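Local coordinates for protein glycoside hydrolase family 61 (PDB 5O2X) that is a copper-dependent lytic polysaccharide monooxygenase of family AA9, which probably cleaves cellulose chains by oxidation, at residues Val32-Asp38 against His57-Ala63; Tyr49-Ile55 against Gly195-Ala201; Val154-Ile160 against Gln172-Phe178. Where two conformers were deposited one is given. Residues are numbered along the deposited sequence.

Contact 1: residues Val32-Asp38 against His57-Ala63. With NAG (2-acetamido-2-deoxy-beta-D-glucopyranose), chain B.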
loop_
_atom_site.group_PDB
_atom_site.type_symbol
_atom_site.label_atom_id
_atom_site.label_comp_id
_atom_site.label_asym_id
_atom_site.label_seq_id
_atom_site.Cartn_x
_atom_site.Cartn_y
_atom_site.Cartn_z
ATOM N N VAL A 32 -2.116 10.487 -9.163
ATOM C CA VAL A 32 -0.920 9.925 -8.542
ATOM C C VAL A 32 -1.008 8.445 -8.325
ATOM O O VAL A 32 0.011 7.802 -8.073
ATOM C CB VAL A 32 -0.608 10.659 -7.221
ATOM C CG1 VAL A 32 -0.333 12.113 -7.458
ATOM C CG2 VAL A 32 -1.682 10.459 -6.186
ATOM N N GLY A 33 -2.216 7.857 -8.399
ATOM C CA GLY A 33 -2.398 6.422 -8.270
ATOM C C GLY A 33 -2.256 5.722 -9.597
ATOM O O GLY A 33 -2.699 6.238 -10.632
ATOM N N TRP A 34 -1.626 4.538 -9.586
ATOM C CA TRP A 34 -1.447 3.775 -10.824
ATOM C C TRP A 34 -2.790 3.325 -11.403
ATOM O O TRP A 34 -3.766 3.082 -10.700
ATOM C CB TRP A 34 -0.545 2.584 -10.558
ATOM C CG TRP A 34 0.927 2.956 -10.440
ATOM C CD1 TRP A 34 1.459 4.029 -9.785
ATOM C CD2 TRP A 34 2.006 2.282 -11.089
ATOM N NE1 TRP A 34 2.825 4.053 -9.987
ATOM C CE2 TRP A 34 3.182 3.016 -10.811
ATOM C CE3 TRP A 34 2.090 1.181 -11.951
ATOM C CZ2 TRP A 34 4.419 2.693 -11.352
ATOM C CZ3 TRP A 34 3.332 0.862 -12.467
ATOM C CH2 TRP A 34 4.461 1.612 -12.191
ATOM N N THR A 35 -2.810 3.217 -12.730
ATOM C CA THR A 35 -3.970 2.629 -13.400
ATOM C C THR A 35 -3.948 1.124 -13.205
ATOM O O THR A 35 -2.897 0.525 -13.383
ATOM C CB THR A 35 -3.906 2.960 -14.892
ATOM O OG1 THR A 35 -3.925 4.393 -15.029
ATOM C CG2 THR A 35 -5.045 2.338 -15.682
ATOM N N ALA A 36 -5.052 0.525 -12.800
ATOM C CA ALA A 36 -5.102 -0.915 -12.588
ATOM C C ALA A 36 -6.501 -1.424 -12.910
ATOM O O ALA A 36 -7.468 -0.663 -13.000
ATOM C CB ALA A 36 -4.681 -1.293 -11.179
ATOM N N ALA A 37 -6.590 -2.743 -13.059
ATOM C CA ALA A 37 -7.783 -3.395 -13.588
ATOM C C ALA A 37 -8.637 -4.063 -12.500
ATOM O O ALA A 37 -9.402 -4.986 -12.805
ATOM C CB ALA A 37 -7.414 -4.354 -14.698
ATOM N N ASP A 38 -8.572 -3.542 -11.271
ATOM C CA ASP A 38 -9.424 -3.998 -10.175
ATOM C C ASP A 38 -10.790 -3.338 -10.177
ATOM O O ASP A 38 -11.210 -2.733 -9.183
ATOM C CB ASP A 38 -8.711 -3.845 -8.820
ATOM C CG ASP A 38 -8.275 -2.438 -8.497
ATOM O OD1 ASP A 38 -7.891 -1.667 -9.381
ATOM O OD2 ASP A 38 -8.256 -2.040 -7.259
ATOM N N HIS A 57 -1.035 -4.287 -8.541
ATOM C CA HIS A 57 -2.392 -4.784 -8.824
ATOM C C HIS A 57 -2.516 -5.106 -10.329
ATOM O O HIS A 57 -1.599 -4.920 -11.134
ATOM C CB HIS A 57 -3.505 -3.919 -8.251
ATOM C CG HIS A 57 -4.663 -4.702 -7.687
ATOM N ND1 HIS A 57 -5.315 -5.674 -8.428
ATOM C CD2 HIS A 57 -5.284 -4.607 -6.490
ATOM C CE1 HIS A 57 -6.286 -6.147 -7.668
ATOM N NE2 HIS A 57 -6.289 -5.518 -6.487
ATOM N N LYS A 58 -3.696 -5.643 -10.697
ATOM C CA LYS A 58 -3.854 -6.277 -11.997
ATOM C C LYS A 58 -3.587 -5.331 -13.159
ATOM O O LYS A 58 -4.135 -4.244 -13.273
ATOM C CB LYS A 58 -5.256 -6.871 -12.119
ATOM C CG LYS A 58 -5.453 -8.048 -11.214
ATOM C CD LYS A 58 -6.884 -8.616 -11.368
ATOM C CE LYS A 58 -7.134 -9.774 -10.447
ATOM N NZ LYS A 58 -8.506 -10.307 -10.660
ATOM N N ASN A 59 -2.716 -5.800 -14.062
ATOM C CA ASN A 59 -2.426 -5.113 -15.312
ATOM C C ASN A 59 -1.967 -3.693 -15.078
ATOM O O ASN A 59 -2.101 -2.854 -15.952
ATOM C CB ASN A 59 -3.638 -5.152 -16.260
ATOM C CG ASN A 59 -3.973 -6.516 -16.691
ATOM O OD1 ASN A 59 -3.233 -7.461 -16.476
ATOM N ND2 ASN A 59 -5.118 -6.626 -17.381
ATOM N N ALA A 60 -1.327 -3.394 -13.925
ATOM C CA ALA A 60 -1.160 -1.989 -13.596
ATOM C C ALA A 60 -0.174 -1.306 -14.544
ATOM O O ALA A 60 0.851 -1.876 -14.913
ATOM C CB ALA A 60 -0.683 -1.823 -12.162
ATOM N N THR A 61 -0.489 -0.057 -14.844
ATOM C CA THR A 61 0.387 0.803 -15.626
ATOM C C THR A 61 0.600 2.098 -14.869
ATOM O O THR A 61 -0.225 2.536 -14.051
ATOM C CB THR A 61 -0.185 1.046 -17.051
ATOM O OG1 THR A 61 -1.496 1.596 -16.958
ATOM C CG2 THR A 61 -0.221 -0.198 -17.853
ATOM N N ASN A 62 1.719 2.729 -15.164
ATOM C CA ASN A 62 2.225 3.812 -14.344
ATOM C C ASN A 62 1.219 4.949 -14.225
ATOM O O ASN A 62 0.670 5.432 -15.220
ATOM C CB ASN A 62 3.490 4.403 -14.952
ATOM C CG ASN A 62 4.605 3.393 -15.133
ATOM O OD1 ASN A 62 4.404 2.334 -15.737
ATOM N ND2 ASN A 62 5.790 3.705 -14.633
ATOM N N ALA A 63 1.078 5.494 -13.017
ATOM C CA ALA A 63 0.482 6.806 -12.857
ATOM C C ALA A 63 1.300 7.811 -13.658
ATOM O O ALA A 63 2.531 7.711 -13.717
ATOM C CB ALA A 63 0.464 7.217 -11.385
HETATM C C1 NAG B . -5.491 -7.867 -17.961
HETATM C C2 NAG B . -7.004 -7.963 -18.149
HETATM C C3 NAG B . -7.298 -9.263 -18.909
HETATM C C4 NAG B . -6.514 -9.365 -20.186
HETATM C C5 NAG B . -5.045 -9.136 -19.931
HETATM C C6 NAG B . -4.168 -9.073 -21.203
HETATM C C7 NAG B . -8.697 -7.335 -16.495
HETATM C C8 NAG B . -9.290 -7.626 -15.146
HETATM N N2 NAG B . -7.653 -8.037 -16.844
HETATM O O3 NAG B . -8.715 -9.318 -19.207
HETATM O O4 NAG B . -6.721 -10.639 -20.813
HETATM O O5 NAG B . -4.870 -7.907 -19.251
HETATM O O6 NAG B . -4.747 -8.237 -22.186
HETATM O O7 NAG B . -9.173 -6.478 -17.218
#

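Contact 2: residues Tyr49-Ile55 against Gly195-Ala201. With MAN (alpha-D-mannopyranose), chain E; MAN (alpha-D-mannopyranose), chain F.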
loop_
_atom_site.group_PDB
_atom_site.type_symbol
_atom_site.label_atom_id
_atom_site.label_comp_id
_atom_site.label_asym_id
_atom_site.label_seq_id
_atom_site.Cartn_x
_atom_site.Cartn_y
_atom_site.Cartn_z
ATOM N N TYR A 49 1.518 -14.293 -7.010
ATOM C CA TYR A 49 2.595 -13.627 -6.274
ATOM C C TYR A 49 3.905 -13.547 -7.059
ATOM O O TYR A 49 4.743 -12.698 -6.760
ATOM C CB TYR A 49 2.875 -14.342 -4.958
ATOM C CG TYR A 49 1.887 -14.109 -3.843
ATOM C CD1 TYR A 49 0.865 -13.158 -3.891
ATOM C CD2 TYR A 49 1.993 -14.883 -2.690
ATOM C CE1 TYR A 49 0.006 -12.959 -2.811
ATOM C CE2 TYR A 49 1.153 -14.679 -1.603
ATOM C CZ TYR A 49 0.197 -13.695 -1.648
ATOM O OH TYR A 49 -0.598 -13.522 -0.543
ATOM N N GLN A 50 4.097 -14.460 -8.027
ATOM C CA GLN A 50 5.271 -14.445 -8.867
ATOM C C GLN A 50 4.985 -13.851 -10.251
ATOM O O GLN A 50 5.780 -14.002 -11.156
ATOM C CB GLN A 50 5.944 -15.823 -8.918
ATOM C CG GLN A 50 6.913 -16.048 -7.730
ATOM C CD GLN A 50 6.244 -16.127 -6.366
ATOM O OE1 GLN A 50 5.546 -17.095 -6.079
ATOM N NE2 GLN A 50 6.472 -15.123 -5.532
ATOM N N ASN A 51 3.841 -13.162 -10.376
ATOM C CA ASN A 51 3.342 -12.534 -11.596
ATOM C C ASN A 51 3.403 -11.033 -11.408
ATOM O O ASN A 51 3.229 -10.550 -10.285
ATOM C CB ASN A 51 1.857 -12.955 -11.764
ATOM C CG ASN A 51 1.216 -12.383 -13.018
ATOM O OD1 ASN A 51 0.653 -11.220 -13.087
ATOM N ND2 ASN A 51 1.322 -13.154 -14.077
ATOM N N PRO A 52 3.536 -10.247 -12.489
ATOM C CA PRO A 52 3.569 -8.802 -12.365
ATOM C C PRO A 52 2.374 -8.184 -11.666
ATOM O O PRO A 52 2.494 -7.063 -11.145
ATOM C CB PRO A 52 3.682 -8.336 -13.834
ATOM C CG PRO A 52 3.255 -9.504 -14.682
ATOM C CD PRO A 52 3.693 -10.679 -13.902
ATOM N N ASP A 53 1.238 -8.841 -11.666
ATOM C CA ASP A 53 0.046 -8.280 -10.995
ATOM C C ASP A 53 0.270 -7.960 -9.529
ATOM O O ASP A 53 -0.397 -7.081 -8.994
ATOM C CB ASP A 53 -1.145 -9.249 -11.129
ATOM C CG ASP A 53 -1.777 -9.260 -12.505
ATOM O OD1 ASP A 53 -1.435 -8.424 -13.368
ATOM O OD2 ASP A 53 -2.658 -10.151 -12.686
ATOM N N ILE A 54 1.144 -8.700 -8.831
ATOM C CA ILE A 54 1.320 -8.410 -7.389
ATOM C C ILE A 54 1.993 -7.069 -7.161
ATOM O O ILE A 54 1.892 -6.518 -6.050
ATOM C CB ILE A 54 2.127 -9.542 -6.716
ATOM C CG1 ILE A 54 2.044 -9.480 -5.185
ATOM C CG2 ILE A 54 3.601 -9.545 -7.158
ATOM C CD1 ILE A 54 0.647 -9.485 -4.594
ATOM N N ILE A 55 2.680 -6.517 -8.165
ATOM C CA ILE A 55 3.487 -5.323 -7.920
ATOM C C ILE A 55 2.611 -4.140 -7.565
ATOM O O ILE A 55 2.743 -3.518 -6.510
ATOM C CB ILE A 55 4.394 -5.041 -9.132
ATOM C CG1 ILE A 55 5.327 -6.244 -9.430
ATOM C CG2 ILE A 55 5.191 -3.780 -8.885
ATOM C CD1 ILE A 55 5.952 -6.166 -10.807
ATOM N N GLY A 195 9.087 -6.846 -6.415
ATOM C CA GLY A 195 7.694 -7.163 -6.095
ATOM C C GLY A 195 7.335 -8.616 -6.207
ATOM O O GLY A 195 6.641 -9.135 -5.315
ATOM N N THR A 196 7.819 -9.306 -7.249
ATOM C CA THR A 196 7.465 -10.714 -7.431
ATOM C C THR A 196 8.274 -11.676 -6.542
ATOM O O THR A 196 8.046 -12.887 -6.623
ATOM C CB THR A 196 7.587 -11.122 -8.910
ATOM O OG1 THR A 196 8.946 -10.932 -9.327
ATOM C CG2 THR A 196 6.635 -10.365 -9.763
ATOM N N ASP A 197 9.157 -11.121 -5.719
ATOM C CA ASP A 197 9.868 -11.895 -4.703
ATOM C C ASP A 197 9.367 -11.596 -3.300
ATOM O O ASP A 197 9.842 -12.228 -2.354
ATOM C CB ASP A 197 11.365 -11.597 -4.770
ATOM C CG ASP A 197 12.032 -12.168 -6.013
ATOM O OD1 ASP A 197 11.587 -13.138 -6.632
ATOM O OD2 ASP A 197 13.086 -11.567 -6.363
ATOM N N LEU A 198 8.387 -10.707 -3.119
ATOM C CA LEU A 198 7.957 -10.357 -1.772
ATOM C C LEU A 198 7.335 -11.544 -1.039
ATOM O O LEU A 198 7.646 -11.781 0.121
ATOM C CB LEU A 198 6.925 -9.211 -1.806
ATOM C CG LEU A 198 7.482 -7.861 -2.194
ATOM C CD1 LEU A 198 6.331 -6.895 -2.444
ATOM C CD2 LEU A 198 8.421 -7.298 -1.126
ATOM N N TYR A 199 6.401 -12.247 -1.685
ATOM C CA TYR A 199 5.503 -13.180 -1.002
ATOM C C TYR A 199 5.468 -14.534 -1.715
ATOM O O TYR A 199 5.585 -14.604 -2.929
ATOM C CB TYR A 199 4.080 -12.633 -1.038
ATOM C CG TYR A 199 3.932 -11.247 -0.471
ATOM C CD1 TYR A 199 4.532 -10.862 0.732
ATOM C CD2 TYR A 199 3.179 -10.301 -1.124
ATOM C CE1 TYR A 199 4.343 -9.600 1.244
ATOM C CE2 TYR A 199 2.987 -9.052 -0.613
ATOM C CZ TYR A 199 3.552 -8.687 0.592
ATOM O OH TYR A 199 3.370 -7.460 1.158
ATOM N N HIS A 200 5.248 -15.565 -0.914
ATOM C CA HIS A 200 5.039 -16.895 -1.424
ATOM C C HIS A 200 3.790 -17.510 -0.815
ATOM O O HIS A 200 3.440 -17.211 0.331
ATOM C CB HIS A 200 6.259 -17.809 -1.217
ATOM C CG HIS A 200 7.375 -17.418 -2.126
ATOM N ND1 HIS A 200 8.219 -16.363 -1.896
ATOM C CD2 HIS A 200 7.690 -17.896 -3.348
ATOM C CE1 HIS A 200 9.026 -16.203 -2.943
ATOM N NE2 HIS A 200 8.745 -17.153 -3.813
ATOM N N ALA A 201 3.160 -18.404 -1.554
ATOM C CA ALA A 201 1.879 -18.982 -1.188
ATOM C C ALA A 201 1.936 -19.824 0.078
ATOM O O ALA A 201 0.887 -20.073 0.681
ATOM C CB ALA A 201 1.350 -19.850 -2.325
HETATM C C1 MAN E . 9.540 -12.163 -9.704
HETATM C C2 MAN E . 11.018 -11.951 -9.887
HETATM C C3 MAN E . 11.219 -11.001 -11.097
HETATM C C4 MAN E . 10.472 -11.456 -12.357
HETATM C C5 MAN E . 9.034 -11.782 -12.028
HETATM C C6 MAN E . 8.281 -12.468 -13.156
HETATM O O2 MAN E . 11.633 -13.193 -10.176
HETATM O O3 MAN E . 12.614 -10.811 -11.394
HETATM O O4 MAN E . 10.451 -10.402 -13.330
HETATM O O5 MAN E . 8.940 -12.669 -10.884
HETATM O O6 MAN E . 6.906 -12.423 -13.009
HETATM C C1 MAN F . 6.654 -21.875 1.817
HETATM C C2 MAN F . 7.739 -20.806 1.580
HETATM C C3 MAN F . 8.288 -20.890 0.173
HETATM C C4 MAN F . 8.773 -22.294 -0.060
HETATM C C5 MAN F . 7.633 -23.270 0.174
HETATM C C6 MAN F . 8.106 -24.696 -0.078
HETATM O O2 MAN F . 8.849 -20.955 2.479
HETATM O O3 MAN F . 9.338 -19.935 -0.029
HETATM O O4 MAN F . 9.245 -22.329 -1.408
HETATM O O5 MAN F . 7.166 -23.158 1.521
HETATM O O6 MAN F . 7.016 -25.605 0.119
HETATM O O HOH W 1 5.365 -11.450 -4.277
HETATM O O HOH W 2 4.147 -18.561 -4.273
#

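Contact 3: residues Val154-Ile160 against Gln172-Phe178. With SO4 (sulfate ion), chain T.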
loop_
_atom_site.group_PDB
_atom_site.type_symbol
_atom_site.label_atom_id
_atom_site.label_comp_id
_atom_site.label_asym_id
_atom_site.label_seq_id
_atom_site.Cartn_x
_atom_site.Cartn_y
_atom_site.Cartn_z
ATOM N N VAL A 154 7.915 4.898 -5.947
ATOM C CA VAL A 154 6.581 4.308 -5.900
ATOM C C VAL A 154 6.328 3.906 -4.438
ATOM O O VAL A 154 7.109 3.168 -3.834
ATOM C CB VAL A 154 6.453 3.111 -6.824
ATOM C CG1 VAL A 154 5.118 2.398 -6.612
ATOM C CG2 VAL A 154 6.542 3.558 -8.276
ATOM N N LEU A 155 5.197 4.390 -3.927
ATOM C CA LEU A 155 4.663 4.037 -2.612
ATOM C C LEU A 155 3.621 2.935 -2.858
ATOM O O LEU A 155 2.633 3.177 -3.550
ATOM C CB LEU A 155 4.062 5.276 -1.971
ATOM C CG LEU A 155 3.191 5.148 -0.758
ATOM C CD1 LEU A 155 3.959 4.549 0.355
ATOM C CD2 LEU A 155 2.618 6.511 -0.385
ATOM N N ARG A 156 3.870 1.755 -2.317
ATOM C CA ARG A 156 3.015 0.592 -2.475
ATOM C C ARG A 156 2.399 0.298 -1.130
ATOM O O ARG A 156 3.050 -0.211 -0.221
ATOM C CB ARG A 156 3.827 -0.594 -3.000
ATOM C CG ARG A 156 3.042 -1.870 -3.225
ATOM C CD ARG A 156 3.964 -3.021 -3.601
ATOM N NE ARG A 156 3.267 -4.278 -3.867
ATOM C CZ ARG A 156 2.755 -5.071 -2.937
ATOM N NH1 ARG A 156 2.941 -4.791 -1.650
ATOM N NH2 ARG A 156 2.045 -6.138 -3.271
ATOM N N HIS A 157 1.102 0.645 -1.015
ATOM C CA HIS A 157 0.304 0.409 0.198
ATOM C C HIS A 157 -0.524 -0.842 -0.007
ATOM O O HIS A 157 -1.006 -1.087 -1.118
ATOM C CB HIS A 157 -0.602 1.633 0.377
ATOM C CG HIS A 157 -1.614 1.488 1.458
ATOM N ND1 HIS A 157 -1.347 1.500 2.800
ATOM C CD2 HIS A 157 -2.956 1.271 1.398
ATOM C CE1 HIS A 157 -2.465 1.344 3.491
ATOM N NE2 HIS A 157 -3.469 1.207 2.662
ATOM N N GLU A 158 -0.710 -1.663 1.017
ATOM C CA GLU A 158 -1.400 -2.921 0.784
ATOM C C GLU A 158 -2.104 -3.377 2.051
ATOM O O GLU A 158 -1.535 -3.414 3.139
ATOM C CB GLU A 158 -0.362 -3.969 0.374
ATOM C CG GLU A 158 -0.882 -5.353 0.056
ATOM C CD GLU A 158 0.241 -6.265 -0.386
ATOM O OE1 GLU A 158 1.350 -6.147 0.210
ATOM O OE2 GLU A 158 0.057 -7.050 -1.342
ATOM N N ILE A 159 -3.361 -3.814 1.878
ATOM C CA ILE A 159 -4.087 -4.594 2.874
ATOM C C ILE A 159 -4.057 -6.037 2.393
ATOM O O ILE A 159 -4.216 -6.310 1.202
ATOM C CB ILE A 159 -5.567 -4.150 3.012
ATOM C CG1 ILE A 159 -5.706 -2.662 3.330
ATOM C CG2 ILE A 159 -6.241 -4.978 4.092
ATOM C CD1 ILE A 159 -7.139 -2.188 3.322
ATOM N N ILE A 160 -3.852 -6.976 3.322
ATOM C CA ILE A 160 -3.997 -8.400 3.010
ATOM C C ILE A 160 -5.203 -8.875 3.827
ATOM O O ILE A 160 -5.366 -8.525 5.020
ATOM C CB ILE A 160 -2.729 -9.181 3.334
ATOM C CG1 ILE A 160 -1.511 -8.578 2.611
ATOM C CG2 ILE A 160 -2.925 -10.649 2.919
ATOM C CD1 ILE A 160 -0.216 -9.211 2.937
ATOM N N GLN A 172 -5.857 -12.827 0.229
ATOM C CA GLN A 172 -6.233 -11.836 -0.778
ATOM C C GLN A 172 -5.435 -10.582 -0.567
ATOM O O GLN A 172 -5.482 -9.970 0.496
ATOM C CB GLN A 172 -7.720 -11.499 -0.650
ATOM C CG GLN A 172 -8.643 -12.668 -0.915
ATOM C CD GLN A 172 -10.092 -12.361 -0.588
ATOM O OE1 GLN A 172 -10.426 -11.249 -0.174
ATOM N NE2 GLN A 172 -10.950 -13.357 -0.747
ATOM N N ASN A 173 -4.651 -10.176 -1.580
ATOM C CA ASN A 173 -3.793 -8.999 -1.447
ATOM C C ASN A 173 -4.407 -7.844 -2.229
ATOM O O ASN A 173 -4.842 -8.007 -3.376
ATOM C CB ASN A 173 -2.399 -9.269 -1.986
ATOM C CG ASN A 173 -1.622 -10.242 -1.137
ATOM O OD1 ASN A 173 -2.084 -11.338 -0.830
ATOM N ND2 ASN A 173 -0.416 -9.847 -0.754
ATOM N N TYR A 174 -4.355 -6.647 -1.627
ATOM C CA TYR A 174 -4.944 -5.452 -2.225
ATOM C C TYR A 174 -3.894 -4.357 -2.313
ATOM O O TYR A 174 -3.948 -3.334 -1.580
ATOM C CB TYR A 174 -6.148 -4.983 -1.394
ATOM C CG TYR A 174 -7.273 -6.015 -1.304
ATOM C CD1 TYR A 174 -7.254 -7.032 -0.385
ATOM C CD2 TYR A 174 -8.384 -5.927 -2.140
ATOM C CE1 TYR A 174 -8.297 -7.922 -0.272
ATOM C CE2 TYR A 174 -9.446 -6.813 -2.065
ATOM C CZ TYR A 174 -9.411 -7.802 -1.086
ATOM O OH TYR A 174 -10.485 -8.675 -1.029
ATOM N N PRO A 175 -2.903 -4.495 -3.212
ATOM C CA PRO A 175 -1.872 -3.441 -3.360
ATOM C C PRO A 175 -2.415 -2.250 -4.130
ATOM O O PRO A 175 -3.221 -2.384 -5.064
ATOM C CB PRO A 175 -0.765 -4.160 -4.157
ATOM C CG PRO A 175 -1.532 -5.196 -4.967
ATOM C CD PRO A 175 -2.619 -5.673 -4.038
ATOM N N GLN A 176 -1.878 -1.080 -3.759
ATOM C CA GLN A 176 -2.237 0.199 -4.388
ATOM C C GLN A 176 -0.944 1.029 -4.459
ATOM O O GLN A 176 -0.335 1.303 -3.423
ATOM C CB GLN A 176 -3.271 0.931 -3.523
ATOM C CG GLN A 176 -4.596 0.191 -3.335
ATOM C CD GLN A 176 -5.518 0.377 -4.494
ATOM O OE1 GLN A 176 -6.393 1.263 -4.487
ATOM N NE2 GLN A 176 -5.350 -0.428 -5.534
ATOM N N CYS A 177 -0.558 1.393 -5.675
ATOM C CA CYS A 177 0.680 2.140 -5.888
ATOM C C CYS A 177 0.424 3.598 -6.211
ATOM O O CYS A 177 -0.556 3.952 -6.907
ATOM C CB CYS A 177 1.462 1.545 -7.064
ATOM S SG CYS A 177 2.157 -0.070 -6.636
ATOM N N PHE A 178 1.346 4.450 -5.756
ATOM C CA PHE A 178 1.291 5.888 -5.926
ATOM C C PHE A 178 2.687 6.423 -6.249
ATOM O O PHE A 178 3.672 5.893 -5.744
ATOM C CB PHE A 178 0.839 6.578 -4.623
ATOM C CG PHE A 178 -0.508 6.071 -4.161
ATOM C CD1 PHE A 178 -1.675 6.637 -4.674
ATOM C CD2 PHE A 178 -0.614 4.982 -3.326
ATOM C CE1 PHE A 178 -2.906 6.101 -4.377
ATOM C CE2 PHE A 178 -1.873 4.461 -3.006
ATOM C CZ PHE A 178 -2.990 5.031 -3.538
HETATM S S SO4 T . -15.163 -13.235 0.053
HETATM O O1 SO4 T . -15.877 -13.762 1.233
HETATM O O2 SO4 T . -15.759 -13.969 -1.078
HETATM O O3 SO4 T . -15.326 -11.756 -0.012
HETATM O O4 SO4 T . -13.762 -13.469 0.170
#

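Contact 1: residues Val32-Asp38 against His57-Ala63
The indole of Trp34 lies flat against the backbone of Asn62: Asn62 CA sits 3.4 Å from the centroid of the six-membered ring and 7° off its normal, a CH-pi contact over the ring face. The same ring system meets Ala63, with Trp34 CD1 3.7 Å from Ala63 CB, while Ala60 CB comes to the ring edge, 4.1 Å from Trp34 CE3. At its polar end, Trp34 NE1 is hydrogen-bonded to Asn179, and the side chain also packs on Cys56 and Cys177. Beside the indole the two backbones pair antiparallel at one point, through Thr35 N to Thr61 O (3.0 Å, 133°) and the straighter Thr61 N to Thr35 O (2.9 Å, 158°). Further along, Ala37 N donates to Lys58 O at 2.9 Å, the carbonyl lying within the type II turn His57-Ala60. His57 enters that turn with positive phi as the chain leaves helix 53-56; Asp38 CB covers one face of the His57 ring, 3.8 Å from its centroid, and His57 ND1 accepts from Lys58 N at 2.8 Å. Asn59 carries the N-linked sugar through a 1.4 Å bond from ND2 to NAG C1. A single antiparallel bridge beside a type II turn thus joins the long loop after strand 12-15 to the short connection between helix 53-56 and strand 67-70, alongside strand 172-183 of the AA9 beta-sandwich.

Contact 2: residues Tyr49-Ile55 against Gly195-Ala201
This is a loop-to-loop contact on the flank of the AA9 beta-sandwich, where the N-terminal approach to the short helix 53-56 packs on the irregular chain following strand 193-194. The 482 Å² buried here combine an aromatic pair with a polar network. Tyr199 turns its ring edge to the face of Tyr49 (centroids 5.6 Å apart, planes at 56°), and Tyr199 CB lies over the same Tyr49 ring, 3.7 Å from its centroid. Both hydroxyls reach strands of the core: Tyr49 OH bonds Asn173 and Tyr199 OH bonds Glu158. Gln50 acts as a clamp, its NE2 donating to Tyr199 O at 2.8 Å and to Thr196 O at 2.9 Å, so one amide nitrogen holds two carbonyls of the 195-201 segment. Water 2 extends the link, donating a hydrogen bond to Gln50 OE1 (2.7 Å) and accepting from Ala201 N (2.9 Å). Nearer the helix, Asn51 OD1 accepts from Asp53 N at 2.8 Å, a capping bond, and Ile54 CG2 rests 3.6 Å from Gly195 O. Close packing governs Gly195 itself: a beta carbon there would fall 2.8 Å from Ile55 CG1, a clash. Thr196 CG2 touches Asn51 O at 3.5 Å, while its hydroxyl is glycosylated, with OG1 bonded to C1 of the chain E mannose at 1.4 Å. That O-linked sugar bridges back to the first segment, its O6 donating a hydrogen bond to Gln50 O at 2.7 Å.

Contact 3: residues Val154-Ile160 against Gln172-Phe178
Strands 154-160 and 172-178 run antiparallel, their axes 4.5 Å apart at closest approach and their directions 160° apart. Leu155-Phe178, His157-Gln176 and Ile159-Tyr174 are hydrogen-bonded pairs. The first two have both bonds, from 2.8 to 2.9 Å, such as Leu155 N to Phe178 O and His157 N to Gln176 O; the third is held by Tyr174 N to Ile159 O at 2.9 Å. The alternating non-hydrogen-bonded pairs Arg156-Cys177, Glu158-Pro175 and Ile160-Asn173 share one face. There Arg156 and Glu158 form a salt bridge (NH1 to OE1, 2.8 Å), Asn173 ND2 donates to Glu158 OE2 at 2.9 Å, and Pro175 CB covers the guanidinium, 3.5 Å from Arg156 NH2. Ile54 and Ile55 carbonyls also accept from Arg156, and Tyr199 OH is hydrogen-bonded to Glu158 OE1. The opposite face carries Leu155, His157, Ile159, Tyr174, Gln176 and Phe178. Tyr174 belongs to the copper site with Xaa1, the methylated histidine, and His86; Tyr174 OH donates to Gln172 OE1 at 2.7 Å, and the nearest atom of its side chain is about 3 Å from the copper ion. The hairpin crosses the centre of the AA9 beta-sandwich: strand 90-96 pairs antiparallel with the other edge of 151-161, strands 3-9 and 74-80 pack on the Leu155-Phe178 face, and the Cys177-Cys56 disulfide ties the Arg156 face to helix 53-56.

From the N terminus, 32-38 comes first, in the long loop after strand 12-15, followed by 49-55, which leads into helix 53-56. Contact 1 closes when 57-63 returns beyond that helix, so contacts 1 and 2 cross: 49-55 lies inside the first loop but finds its partner only at 195-201. Contact 3 opens after contact 1 has closed, and its hairpin is nested inside the much longer loop closed by contact 2. All three touch: Asn59 N lies 3.0 Å from Asp53 OD1, Trp34 N 2.9 Å from Cys177 O, and Tyr199 OH 2.6 Å from Glu158 OE1. Contacts 1 and 2 thus fasten the loops around helix 53-56 to the central hairpin.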